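Local coordinates for ORC1-type DNA replication protein 2 (Aeropyrum pernix, PDB 1W5T) that binds DNA and ATP and takes part in regulating DNA replication, through an AAA+ ATPase domain joined to a C-terminal winged-helix domain, at residues L34-Y38 with D50-I54; D145-S149 with L184-D188; I312-I317 with L333-Y337. All blocks are in the same frame, centred on the assembly; numbering follows the deposited sequence.

Contact 1. Residues L34-Y38 with D50-I54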
ATOM      1  N   LEU A  34      10.492  -4.612 -12.855  1.00 15.25           N
ATOM      2  CA  LEU A  34      10.780  -3.276 -12.376  1.00 15.15           C
ATOM      3  C   LEU A  34      12.270  -3.033 -12.359  1.00 15.23           C
ATOM      4  O   LEU A  34      12.732  -1.980 -12.760  1.00 15.03           O
ATOM      5  CB  LEU A  34      10.265  -3.096 -10.958  1.00 14.53           C
ATOM      6  CG  LEU A  34       8.906  -2.477 -10.739  1.00 16.68           C
ATOM      7  CD1 LEU A  34       8.735  -2.324  -9.229  1.00 18.60           C
ATOM      8  CD2 LEU A  34       8.797  -1.150 -11.420  1.00 17.14           C
ATOM      9  N   ALA A  35      13.017  -4.000 -11.843  1.00 15.11           N
ATOM     10  CA  ALA A  35      14.470  -3.866 -11.804  1.00 15.73           C
ATOM     11  C   ALA A  35      15.019  -3.672 -13.210  1.00 15.58           C
ATOM     12  O   ALA A  35      15.747  -2.731 -13.463  1.00 16.13           O
ATOM     13  CB  ALA A  35      15.086  -5.071 -11.139  1.00 14.72           C
ATOM     14  N   ARG A  36      14.595  -4.524 -14.133  1.00 16.78           N
ATOM     15  CA  ARG A  36      14.980  -4.436 -15.550  1.00 17.82           C
ATOM     16  C   ARG A  36      14.702  -3.106 -16.248  1.00 17.26           C
ATOM     17  O   ARG A  36      15.502  -2.683 -17.069  1.00 17.63           O
ATOM     18  CB  ARG A  36      14.369  -5.581 -16.354  1.00 17.98           C
ATOM     19  CG  ARG A  36      15.306  -6.742 -16.640  1.00 22.31           C
ATOM     20  CD  ARG A  36      16.831  -6.406 -16.728  1.00 30.29           C
ATOM     21  NE  ARG A  36      17.622  -7.270 -15.821  1.00 35.54           N
ATOM     22  CZ  ARG A  36      18.951  -7.441 -15.853  1.00 37.99           C
ATOM     23  NH1 ARG A  36      19.706  -6.798 -16.752  1.00 39.84           N
ATOM     24  NH2 ARG A  36      19.536  -8.264 -14.971  1.00 39.13           N
ATOM     25  N   ILE A  37      13.600  -2.432 -15.932  1.00 17.33           N
ATOM     26  CA  ILE A  37      13.359  -1.146 -16.583  1.00 17.63           C
ATOM     27  C   ILE A  37      14.421  -0.167 -16.204  1.00 18.30           C
ATOM     28  O   ILE A  37      14.963   0.523 -17.078  1.00 19.15           O
ATOM     29  CB  ILE A  37      11.991  -0.611 -16.241  1.00 18.32           C
ATOM     30  CG1 ILE A  37      10.965  -1.414 -17.018  1.00 17.79           C
ATOM     31  CG2 ILE A  37      11.868   0.912 -16.545  1.00 16.36           C
ATOM     32  CD1 ILE A  37       9.754  -1.647 -16.218  1.00 19.50           C
ATOM     33  N   TYR A  38      14.765  -0.147 -14.912  1.00 18.21           N
ATOM     34  CA  TYR A  38      15.861   0.705 -14.468  1.00 18.42           C
ATOM     35  C   TYR A  38      17.175   0.282 -15.098  1.00 19.01           C
ATOM     36  O   TYR A  38      17.806   1.110 -15.753  1.00 19.80           O
ATOM     37  CB  TYR A  38      15.954   0.742 -12.953  1.00 17.96           C
ATOM     38  CG  TYR A  38      14.731   1.341 -12.308  1.00 16.29           C
ATOM     39  CD1 TYR A  38      13.861   0.536 -11.574  1.00 14.68           C
ATOM     40  CD2 TYR A  38      14.435   2.710 -12.434  1.00 13.93           C
ATOM     41  CE1 TYR A  38      12.702   1.069 -10.972  1.00 15.94           C
ATOM     42  CE2 TYR A  38      13.283   3.266 -11.827  1.00 15.13           C
ATOM     43  CZ  TYR A  38      12.438   2.436 -11.097  1.00 15.13           C
ATOM     44  OH  TYR A  38      11.353   2.949 -10.496  1.00 15.10           O
ATOM     45  N   ASP A  50      14.284   6.865 -15.163  1.00 17.45           N
ATOM     46  CA  ASP A  50      12.909   6.370 -15.205  1.00 17.00           C
ATOM     47  C   ASP A  50      12.097   6.641 -13.941  1.00 16.52           C
ATOM     48  O   ASP A  50      12.626   6.672 -12.830  1.00 16.05           O
ATOM     49  CB  ASP A  50      12.888   4.882 -15.516  1.00 17.82           C
ATOM     50  CG  ASP A  50      13.290   4.602 -16.940  1.00 19.58           C
ATOM     51  OD1 ASP A  50      14.454   4.182 -17.186  1.00 22.95           O
ATOM     52  OD2 ASP A  50      12.511   4.809 -17.880  1.00 23.40           O
ATOM     53  N   VAL A  51      10.802   6.853 -14.131  1.00 15.55           N
ATOM     54  CA  VAL A  51       9.884   7.023 -13.019  1.00 14.23           C
ATOM     55  C   VAL A  51       8.860   5.924 -13.165  1.00 14.43           C
ATOM     56  O   VAL A  51       8.167   5.853 -14.177  1.00 14.63           O
ATOM     57  CB  VAL A  51       9.199   8.427 -13.057  1.00 14.48           C
ATOM     58  CG1 VAL A  51       8.069   8.534 -12.031  1.00 12.90           C
ATOM     59  CG2 VAL A  51      10.223   9.551 -12.871  1.00 11.44           C
ATOM     60  N   ASN A  52       8.773   5.051 -12.165  1.00 14.02           N
ATOM     61  CA  ASN A  52       7.751   3.993 -12.162  1.00 13.18           C
ATOM     62  C   ASN A  52       6.888   4.015 -10.891  1.00 12.25           C
ATOM     63  O   ASN A  52       7.234   4.632  -9.912  1.00 12.89           O
ATOM     64  CB  ASN A  52       8.398   2.621 -12.362  1.00 13.61           C
ATOM     65  CG  ASN A  52       9.206   2.523 -13.664  1.00 13.35           C
ATOM     66  OD1 ASN A  52       8.713   2.840 -14.736  1.00 13.23           O
ATOM     67  ND2 ASN A  52      10.443   2.045 -13.560  1.00 13.31           N
ATOM     68  N   MET A  53       5.758   3.349 -10.904  1.00 12.29           N
ATOM     69  CA  MET A  53       4.913   3.364  -9.748  1.00 13.03           C
ATOM     70  C   MET A  53       4.416   1.974  -9.397  1.00 12.54           C
ATOM     71  O   MET A  53       4.127   1.167 -10.284  1.00 13.67           O
ATOM     72  CB  MET A  53       3.726   4.305  -9.962  1.00 13.89           C
ATOM     73  CG  MET A  53       2.728   4.312  -8.795  1.00 15.91           C
ATOM     74  SD  MET A  53       1.320   5.431  -8.967  1.00 23.31           S
ATOM     75  CE  MET A  53       2.071   6.948  -8.505  1.00 18.55           C
ATOM     76  N   ILE A  54       4.269   1.744  -8.095  1.00 12.15           N
ATOM     77  CA  ILE A  54       3.607   0.581  -7.508  1.00 12.13           C
ATOM     78  C   ILE A  54       2.420   1.111  -6.768  1.00 12.40           C
ATOM     79  O   ILE A  54       2.569   2.056  -5.994  1.00 13.04           O
ATOM     80  CB  ILE A  54       4.549  -0.103  -6.481  1.00 12.03           C
ATOM     81  CG1 ILE A  54       5.785  -0.713  -7.175  1.00 11.01           C
ATOM     82  CG2 ILE A  54       3.764  -1.138  -5.644  1.00 11.57           C
ATOM     83  CD1 ILE A  54       6.968  -1.224  -6.206  1.00  6.99           C
TER
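Leu34 meets the strand with both of its methyl branches, in the manner of a helix laid over one face of an alpha/beta sheet. Its CD1 crosses the end of Ile54 at 3.7 Å from CD1 of that residue, while CD2 lies alongside Asn52, 3.9 Å from Asn52 CB. One turn later Ile37 comes down on the same side. Its CG2, anti to the backbone N, is the branch that meets the carboxylate carbon CG of Asp50 at 4.0 Å and also packs against the Asn52 side chain. The Asp50 carboxylate has a charged partner of its own in Arg41, further along the helix. Tyr38 completes the walk. Its ring reaches forward so that the amide of Asn52 lies over one face, the two planes 63° apart, and Tyr38 OH comes within 3.5 Å of Asn52 CB. The backbone carbonyl of Asp50 approaches the ring at its edge, in plane, with Asp50 O 3.6 Å from Tyr38 CE2. The phenol oxygen is hydrogen-bonded to Phe182 O of the adjacent strand 180-186, which ties the ring to that strand. With the ring cut back to an alanine, Phe182 O is likely to lose its hydroxyl mate and a gap to open against Asn52. The axes of 34-38 and 51-54 run nearly antiparallel (171°), 9.9 Å apart at closest approach, and the helix covers one face of the parallel sheet of the AAA+ domain. Strand 51-56 lies between 180-186 and 206-212 in that sheet. Helix 28-43 touches both neighbours, Tyr38 resting on Leu183 and Leu34 on Leu210, while helix 65-82, which follows the ATP-binding loop, packs against Leu34 through Thr72 and against Ile54 through Leu68 and Ala69.

Contact 2. Residues D145-S149 with L184-D188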
ATOM      1  N   ASP A 145       7.497   6.632  -1.013  1.00 12.26           N
ATOM      2  CA  ASP A 145       6.368   5.904  -0.437  1.00 13.32           C
ATOM      3  C   ASP A 145       5.221   6.794   0.034  1.00 14.18           C
ATOM      4  O   ASP A 145       5.414   7.961   0.376  1.00 14.60           O
ATOM      5  CB  ASP A 145       6.848   5.068   0.749  1.00 12.99           C
ATOM      6  CG  ASP A 145       6.135   3.737   0.866  1.00 14.17           C
ATOM      7  OD1 ASP A 145       5.041   3.526   0.263  1.00 15.18           O
ATOM      8  OD2 ASP A 145       6.604   2.814   1.554  1.00 13.00           O
ATOM      9  N   GLU A 146       4.021   6.214   0.074  1.00 14.80           N
ATOM     10  CA  GLU A 146       2.816   6.957   0.419  1.00 15.58           C
ATOM     11  C   GLU A 146       2.762   8.202  -0.448  1.00 15.69           C
ATOM     12  O   GLU A 146       2.480   9.290   0.058  1.00 14.85           O
ATOM     13  CB  GLU A 146       2.774   7.360   1.911  1.00 15.61           C
ATOM     14  CG  GLU A 146       2.878   6.229   2.934  1.00 17.75           C
ATOM     15  CD  GLU A 146       1.654   5.319   2.993  1.00 22.02           C
ATOM     16  OE1 GLU A 146       1.683   4.309   3.717  1.00 25.98           O
ATOM     17  OE2 GLU A 146       0.651   5.589   2.327  1.00 26.01           O
ATOM     18  N   PHE A 147       3.009   8.011  -1.749  1.00 15.59           N
ATOM     19  CA  PHE A 147       3.126   9.099  -2.703  1.00 16.26           C
ATOM     20  C   PHE A 147       1.830   9.888  -2.773  1.00 17.11           C
ATOM     21  O   PHE A 147       1.855  11.118  -2.910  1.00 16.55           O
ATOM     22  CB  PHE A 147       3.530   8.581  -4.102  1.00 16.01           C
ATOM     23  CG  PHE A 147       3.732   9.677  -5.110  1.00 16.62           C
ATOM     24  CD1 PHE A 147       4.818  10.564  -5.000  1.00 17.59           C
ATOM     25  CD2 PHE A 147       2.837   9.842  -6.154  1.00 18.02           C
ATOM     26  CE1 PHE A 147       5.001  11.567  -5.923  1.00 19.07           C
ATOM     27  CE2 PHE A 147       3.007  10.853  -7.092  1.00 18.64           C
ATOM     28  CZ  PHE A 147       4.082  11.715  -6.987  1.00 19.42           C
ATOM     29  N   GLN A 148       0.696   9.188  -2.638  1.00 18.25           N
ATOM     30  CA  GLN A 148      -0.604   9.847  -2.679  1.00 19.09           C
ATOM     31  C   GLN A 148      -0.679  11.016  -1.701  1.00 20.06           C
ATOM     32  O   GLN A 148      -1.332  11.986  -2.011  1.00 19.55           O
ATOM     33  CB  GLN A 148      -1.764   8.871  -2.471  1.00 19.11           C
ATOM     34  CG  GLN A 148      -2.028   8.473  -1.024  1.00 17.95           C
ATOM     35  CD  GLN A 148      -0.937   7.597  -0.442  1.00 18.89           C
ATOM     36  OE1 GLN A 148      -0.081   7.031  -1.162  1.00 17.58           O
ATOM     37  NE2 GLN A 148      -0.977   7.450   0.864  1.00 18.40           N
ATOM     38  N   SER A 149      -0.001  10.941  -0.551  1.00 21.88           N
ATOM     39  CA  SER A 149       0.038  12.084   0.375  1.00 24.33           C
ATOM     40  C   SER A 149       0.828  13.290  -0.156  1.00 25.46           C
ATOM     41  O   SER A 149       0.655  14.437   0.275  1.00 25.59           O
ATOM     42  CB  SER A 149       0.508  11.690   1.777  1.00 24.43           C
ATOM     43  OG  SER A 149       1.914  11.609   1.854  1.00 28.04           O
ATOM     44  N   LEU A 184       7.759   5.426  -7.311  1.00  9.41           N
ATOM     45  CA  LEU A 184       6.700   6.017  -6.464  1.00  9.92           C
ATOM     46  C   LEU A 184       5.880   4.864  -5.924  1.00 10.85           C
ATOM     47  O   LEU A 184       5.646   3.881  -6.637  1.00 11.00           O
ATOM     48  CB  LEU A 184       5.820   6.944  -7.282  1.00  9.36           C
ATOM     49  CG  LEU A 184       6.569   7.933  -8.219  1.00 12.85           C
ATOM     50  CD1 LEU A 184       5.630   8.908  -8.984  1.00 10.63           C
ATOM     51  CD2 LEU A 184       7.602   8.739  -7.430  1.00 11.15           C
ATOM     52  N   VAL A 185       5.483   4.929  -4.663  1.00 11.33           N
ATOM     53  CA  VAL A 185       4.596   3.885  -4.124  1.00 11.05           C
ATOM     54  C   VAL A 185       3.382   4.565  -3.536  1.00 11.09           C
ATOM     55  O   VAL A 185       3.579   5.387  -2.675  1.00 11.20           O
ATOM     56  CB  VAL A 185       5.304   3.081  -3.030  1.00 11.09           C
ATOM     57  CG1 VAL A 185       4.387   1.997  -2.464  1.00  9.60           C
ATOM     58  CG2 VAL A 185       6.603   2.485  -3.560  1.00  8.70           C
ATOM     59  N   ALA A 186       2.172   4.243  -4.033  1.00 11.74           N
ATOM     60  CA  ALA A 186       0.917   4.884  -3.627  1.00 12.20           C
ATOM     61  C   ALA A 186      -0.054   3.847  -3.105  1.00 12.51           C
ATOM     62  O   ALA A 186       0.055   2.697  -3.418  1.00 12.54           O
ATOM     63  CB  ALA A 186       0.271   5.636  -4.766  1.00 11.60           C
ATOM     64  N   SER A 187      -1.040   4.257  -2.323  1.00 13.42           N
ATOM     65  CA  SER A 187      -1.905   3.233  -1.706  1.00 14.31           C
ATOM     66  C   SER A 187      -2.834   2.535  -2.695  1.00 14.19           C
ATOM     67  O   SER A 187      -3.159   1.361  -2.513  1.00 15.35           O
ATOM     68  CB  SER A 187      -2.685   3.806  -0.532  1.00 13.30           C
ATOM     69  OG  SER A 187      -3.433   4.887  -1.010  1.00 14.82           O
ATOM     70  N   ASP A 188      -3.216   3.243  -3.753  1.00 14.06           N
ATOM     71  CA  ASP A 188      -4.160   2.714  -4.710  1.00 14.39           C
ATOM     72  C   ASP A 188      -4.247   3.613  -5.965  1.00 13.99           C
ATOM     73  O   ASP A 188      -3.610   4.675  -6.027  1.00 13.12           O
ATOM     74  CB  ASP A 188      -5.528   2.556  -4.018  1.00 14.39           C
ATOM     75  CG  ASP A 188      -6.037   3.857  -3.449  1.00 16.32           C
ATOM     76  OD1 ASP A 188      -6.002   4.054  -2.210  1.00 20.09           O
ATOM     77  OD2 ASP A 188      -6.455   4.776  -4.186  1.00 18.90           O
TER
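Asp145 and Val185 sit side by side, CA atoms 4.6 Å apart, near the C-terminal ends of two neighbouring parallel strands of the P-loop NTPase sheet; Asp145 and Glu146 close a hydrophobic run that fits a Walker B motif. Over 145-148 and 184-187 the two paths run 63° apart, yet the CA atoms of Phe147 and Ala186 stay within 4.8 Å. Glu146 adopts a left-handed backbone conformation, and the chain turns so that Phe147 N donates to Val185 O at 2.8 Å in an almost straight bond of 172°. The Asp145 side chain bends back, bringing OD1 to 3.2 Å from Val185 CG1, while OD2 is bonded to Tyr91 and to Thr66 of the ATP site, near the magnesium ion. On the other side of the strand, Leu184 CD1 lies over one face of the Phe147 ring, a CH-pi contact 3.9 Å from the centroid, and Met53 packs beside it. Gln148, bent at its second torsion, joins the two loops with its amide. Ser187 N reaches Gln148 OE1 from above the carbonyl plane at 3.2 Å, and Gln148 NE2 donates, in the amide plane, to Glu146 OE2 at 2.9 Å, steadying a carboxylate close to the bound nucleotide.

Contact 3. Residues I312-I317 with L333-Y337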
ATOM      1  N   ILE A 312     -25.318   5.985   4.882  1.00 22.17           N
ATOM      2  CA  ILE A 312     -26.582   5.284   5.089  1.00 21.64           C
ATOM      3  C   ILE A 312     -26.716   4.008   4.209  1.00 21.08           C
ATOM      4  O   ILE A 312     -27.170   2.968   4.667  1.00 20.94           O
ATOM      5  CB  ILE A 312     -27.807   6.251   4.916  1.00 21.06           C
ATOM      6  CG1 ILE A 312     -27.875   7.231   6.073  1.00 19.28           C
ATOM      7  CG2 ILE A 312     -29.112   5.491   4.913  1.00 18.99           C
ATOM      8  CD1 ILE A 312     -28.347   8.591   5.639  1.00 17.64           C
ATOM      9  N   ILE A 313     -26.307   4.111   2.964  1.00 20.93           N
ATOM     10  CA  ILE A 313     -26.351   3.005   2.016  1.00 21.06           C
ATOM     11  C   ILE A 313     -25.333   1.922   2.357  1.00 20.84           C
ATOM     12  O   ILE A 313     -25.662   0.702   2.339  1.00 20.60           O
ATOM     13  CB  ILE A 313     -26.154   3.517   0.584  1.00 20.67           C
ATOM     14  CG1 ILE A 313     -27.242   4.566   0.265  1.00 21.82           C
ATOM     15  CG2 ILE A 313     -26.182   2.339  -0.385  1.00 20.33           C
ATOM     16  CD1 ILE A 313     -26.928   5.497  -0.973  1.00 24.20           C
ATOM     17  N   LEU A 314     -24.122   2.356   2.696  1.00 20.24           N
ATOM     18  CA  LEU A 314     -23.109   1.435   3.196  1.00 20.67           C
ATOM     19  C   LEU A 314     -23.612   0.624   4.407  1.00 20.83           C
ATOM     20  O   LEU A 314     -23.468  -0.599   4.467  1.00 20.21           O
ATOM     21  CB  LEU A 314     -21.794   2.159   3.520  1.00 19.15           C
ATOM     22  CG  LEU A 314     -20.606   1.267   3.913  1.00 18.14           C
ATOM     23  CD1 LEU A 314     -20.385   0.193   2.855  1.00 17.77           C
ATOM     24  CD2 LEU A 314     -19.296   2.084   4.092  1.00 16.58           C
ATOM     25  N   ARG A 315     -24.203   1.326   5.360  1.00 21.93           N
ATOM     26  CA  ARG A 315     -24.768   0.696   6.540  1.00 23.68           C
ATOM     27  C   ARG A 315     -25.796  -0.379   6.180  1.00 23.99           C
ATOM     28  O   ARG A 315     -25.760  -1.484   6.706  1.00 23.48           O
ATOM     29  CB  ARG A 315     -25.404   1.744   7.460  1.00 24.24           C
ATOM     30  CG  ARG A 315     -25.585   1.227   8.871  1.00 25.07           C
ATOM     31  CD  ARG A 315     -26.925   1.505   9.464  1.00 26.46           C
ATOM     32  NE  ARG A 315     -26.871   1.491  10.927  1.00 29.63           N
ATOM     33  CZ  ARG A 315     -27.369   0.515  11.692  1.00 32.42           C
ATOM     34  NH1 ARG A 315     -27.281   0.602  13.008  1.00 34.12           N
ATOM     35  NH2 ARG A 315     -27.964  -0.550  11.152  1.00 31.89           N
ATOM     36  N   LEU A 316     -26.679  -0.052   5.248  1.00 24.51           N
ATOM     37  CA  LEU A 316     -27.751  -0.952   4.899  1.00 25.81           C
ATOM     38  C   LEU A 316     -27.221  -2.209   4.216  1.00 26.57           C
ATOM     39  O   LEU A 316     -27.661  -3.321   4.508  1.00 26.73           O
ATOM     40  CB  LEU A 316     -28.778  -0.242   4.020  1.00 25.83           C
ATOM     41  CG  LEU A 316     -29.685   0.809   4.657  1.00 25.61           C
ATOM     42  CD1 LEU A 316     -30.237   1.663   3.553  1.00 25.21           C
ATOM     43  CD2 LEU A 316     -30.825   0.196   5.506  1.00 25.18           C
ATOM     44  N   ILE A 317     -26.254  -2.018   3.312  1.00 27.42           N
ATOM     45  CA  ILE A 317     -25.589  -3.123   2.642  1.00 26.63           C
ATOM     46  C   ILE A 317     -24.875  -3.979   3.682  1.00 28.02           C
ATOM     47  O   ILE A 317     -24.926  -5.191   3.613  1.00 28.16           O
ATOM     48  CB  ILE A 317     -24.640  -2.593   1.575  1.00 25.81           C
ATOM     49  CG1 ILE A 317     -25.448  -2.021   0.405  1.00 24.50           C
ATOM     50  CG2 ILE A 317     -23.652  -3.669   1.123  1.00 24.26           C
ATOM     51  CD1 ILE A 317     -24.642  -1.568  -0.834  1.00 15.16           C
ATOM     52  N   LEU A 333     -32.769  -2.680  -1.830  1.00 29.39           N
ATOM     53  CA  LEU A 333     -31.839  -1.706  -1.284  1.00 28.19           C
ATOM     54  C   LEU A 333     -32.456  -0.307  -1.280  1.00 28.21           C
ATOM     55  O   LEU A 333     -32.513   0.341  -0.225  1.00 26.84           O
ATOM     56  CB  LEU A 333     -30.493  -1.764  -2.019  1.00 26.85           C
ATOM     57  CG  LEU A 333     -29.305  -0.963  -1.464  1.00 25.63           C
ATOM     58  CD1 LEU A 333     -29.090  -1.161   0.058  1.00 23.73           C
ATOM     59  CD2 LEU A 333     -28.041  -1.276  -2.216  1.00 22.11           C
ATOM     60  N   ARG A 334     -32.944   0.118  -2.451  1.00 28.72           N
ATOM     61  CA  ARG A 334     -33.639   1.385  -2.634  1.00 29.37           C
ATOM     62  C   ARG A 334     -34.791   1.531  -1.632  1.00 30.64           C
ATOM     63  O   ARG A 334     -34.925   2.579  -0.968  1.00 30.73           O
ATOM     64  CB  ARG A 334     -34.159   1.508  -4.078  1.00 29.34           C
ATOM     65  CG  ARG A 334     -34.750   2.877  -4.460  1.00 27.52           C
ATOM     66  CD  ARG A 334     -33.897   4.106  -4.060  1.00 26.69           C
ATOM     67  NE  ARG A 334     -34.708   5.326  -3.987  1.00 26.12           N
ATOM     68  CZ  ARG A 334     -34.235   6.574  -3.983  1.00 24.28           C
ATOM     69  NH1 ARG A 334     -35.053   7.608  -3.904  1.00 22.09           N
ATOM     70  NH2 ARG A 334     -32.945   6.802  -4.040  1.00 26.21           N
ATOM     71  N   GLN A 335     -35.613   0.486  -1.515  1.00 31.77           N
ATOM     72  CA  GLN A 335     -36.746   0.488  -0.570  1.00 33.37           C
ATOM     73  C   GLN A 335     -36.271   0.782   0.854  1.00 33.30           C
ATOM     74  O   GLN A 335     -36.720   1.747   1.480  1.00 33.37           O
ATOM     75  CB  GLN A 335     -37.469  -0.851  -0.592  1.00 33.44           C
ATOM     76  CG  GLN A 335     -38.963  -0.770  -0.741  1.00 35.62           C
ATOM     77  CD  GLN A 335     -39.556  -2.120  -1.148  1.00 39.27           C
ATOM     78  OE1 GLN A 335     -40.572  -2.565  -0.579  1.00 38.87           O
ATOM     79  NE2 GLN A 335     -38.916  -2.786  -2.126  1.00 40.57           N
ATOM     80  N   ARG A 336     -35.348  -0.049   1.339  1.00 33.10           N
ATOM     81  CA  ARG A 336     -34.733   0.134   2.653  1.00 33.26           C
ATOM     82  C   ARG A 336     -34.036   1.481   2.834  1.00 33.15           C
ATOM     83  O   ARG A 336     -33.992   2.012   3.930  1.00 33.19           O
ATOM     84  CB  ARG A 336     -33.736  -0.986   2.927  1.00 33.35           C
ATOM     85  CG  ARG A 336     -34.379  -2.336   3.226  1.00 34.06           C
ATOM     86  CD  ARG A 336     -33.374  -3.405   3.560  1.00 34.34           C
ATOM     87  NE  ARG A 336     -33.994  -4.718   3.601  1.00 37.42           N
ATOM     88  CZ  ARG A 336     -33.365  -5.847   3.929  1.00 39.71           C
ATOM     89  NH1 ARG A 336     -34.048  -6.991   3.933  1.00 41.54           N
ATOM     90  NH2 ARG A 336     -32.064  -5.848   4.240  1.00 37.91           N
ATOM     91  N   TYR A 337     -33.470   2.017   1.757  1.00 33.55           N
ATOM     92  CA  TYR A 337     -32.773   3.291   1.800  1.00 33.18           C
ATOM     93  C   TYR A 337     -33.766   4.416   2.058  1.00 34.01           C
ATOM     94  O   TYR A 337     -33.519   5.272   2.915  1.00 33.21           O
ATOM     95  CB  TYR A 337     -32.002   3.546   0.491  1.00 32.20           C
ATOM     96  CG  TYR A 337     -31.590   4.990   0.350  1.00 29.50           C
ATOM     97  CD1 TYR A 337     -30.605   5.529   1.165  1.00 25.17           C
ATOM     98  CD2 TYR A 337     -32.224   5.830  -0.562  1.00 28.55           C
ATOM     99  CE1 TYR A 337     -30.237   6.839   1.063  1.00 23.37           C
ATOM    100  CE2 TYR A 337     -31.873   7.162  -0.661  1.00 28.57           C
ATOM    101  CZ  TYR A 337     -30.867   7.659   0.156  1.00 26.07           C
ATOM    102  OH  TYR A 337     -30.485   8.979   0.040  1.00 26.83           O
TER
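The hydroxyl of Tyr337 is hydrogen-bonded to both His309 ND1 and the backbone N of Arg350, and this double hold fixes the far end of a ring whose nearer carbons pack against helix 308-322. With CG swung to the far side of CA from its own amide nitrogen (chi1 164°), the ring leans across toward that helix and packs against two isoleucines. Ile313 crosses it obliquely, CG1 3.6 Å from Tyr337 CD1; Ile312 crosses nearly square and brings CG2 to 4.0 Å from the same ring carbon. Leu316 fills the place next to the ring's stem: its CD1 sits 3.5 Å from Tyr337 CA, close against the helix backbone, and its CD2 turns to the aliphatic root of Arg336, 4.1 Å from CB. From there the arginine chain is extended as far as NE, and the residue is partly exposed. Leu333, one turn before Tyr337, fills the other end. Both its branches lie against Ile317, CD2 meeting Ile317 CD1 at 3.7 Å, and CD1 also reaches Leu316 CB at 4.1 Å. No hydrogen bond crosses between the segments; the union is made by branched aliphatic groups and one aromatic ring. The axes of 312-317 and 333-337 pass 10.2 Å apart at a crossing angle of 120°. Helix 352-364 closes the buried side, Tyr358 and Leu362 resting on Ile313 and Tyr355 and Leu359 on Leu333, while Phe384 of the small antiparallel sheet covers Ile317 and Leu333. Three helices packed about a common apolar centre beside a three-stranded sheet are the hallmark of the winged-helix fold, in which the third helix, here 352-364, is commonly the one that reads DNA.

All three contacts are buried, yet each shows how location sets chemistry. Contacts 1 and 2 belong to one parallel sheet: strands 51-56 and 180-186 are neighbours, probably bonded through Asn52 O and Leu184 N. Contact 1 lays a helix on the sheet, with apolar and aromatic groups packed against the polar side chains of Asn52 and Asp50, whereas contact 2, at the strand ends beside nucleotide and magnesium, relies on backbone and amide hydrogen bonds. Contact 3 stands apart in the winged-helix domain, its centre about 32 Å from that of contact 2 and 43 Å from that of contact 1, and joins helix to helix through an almost wholly apolar interface.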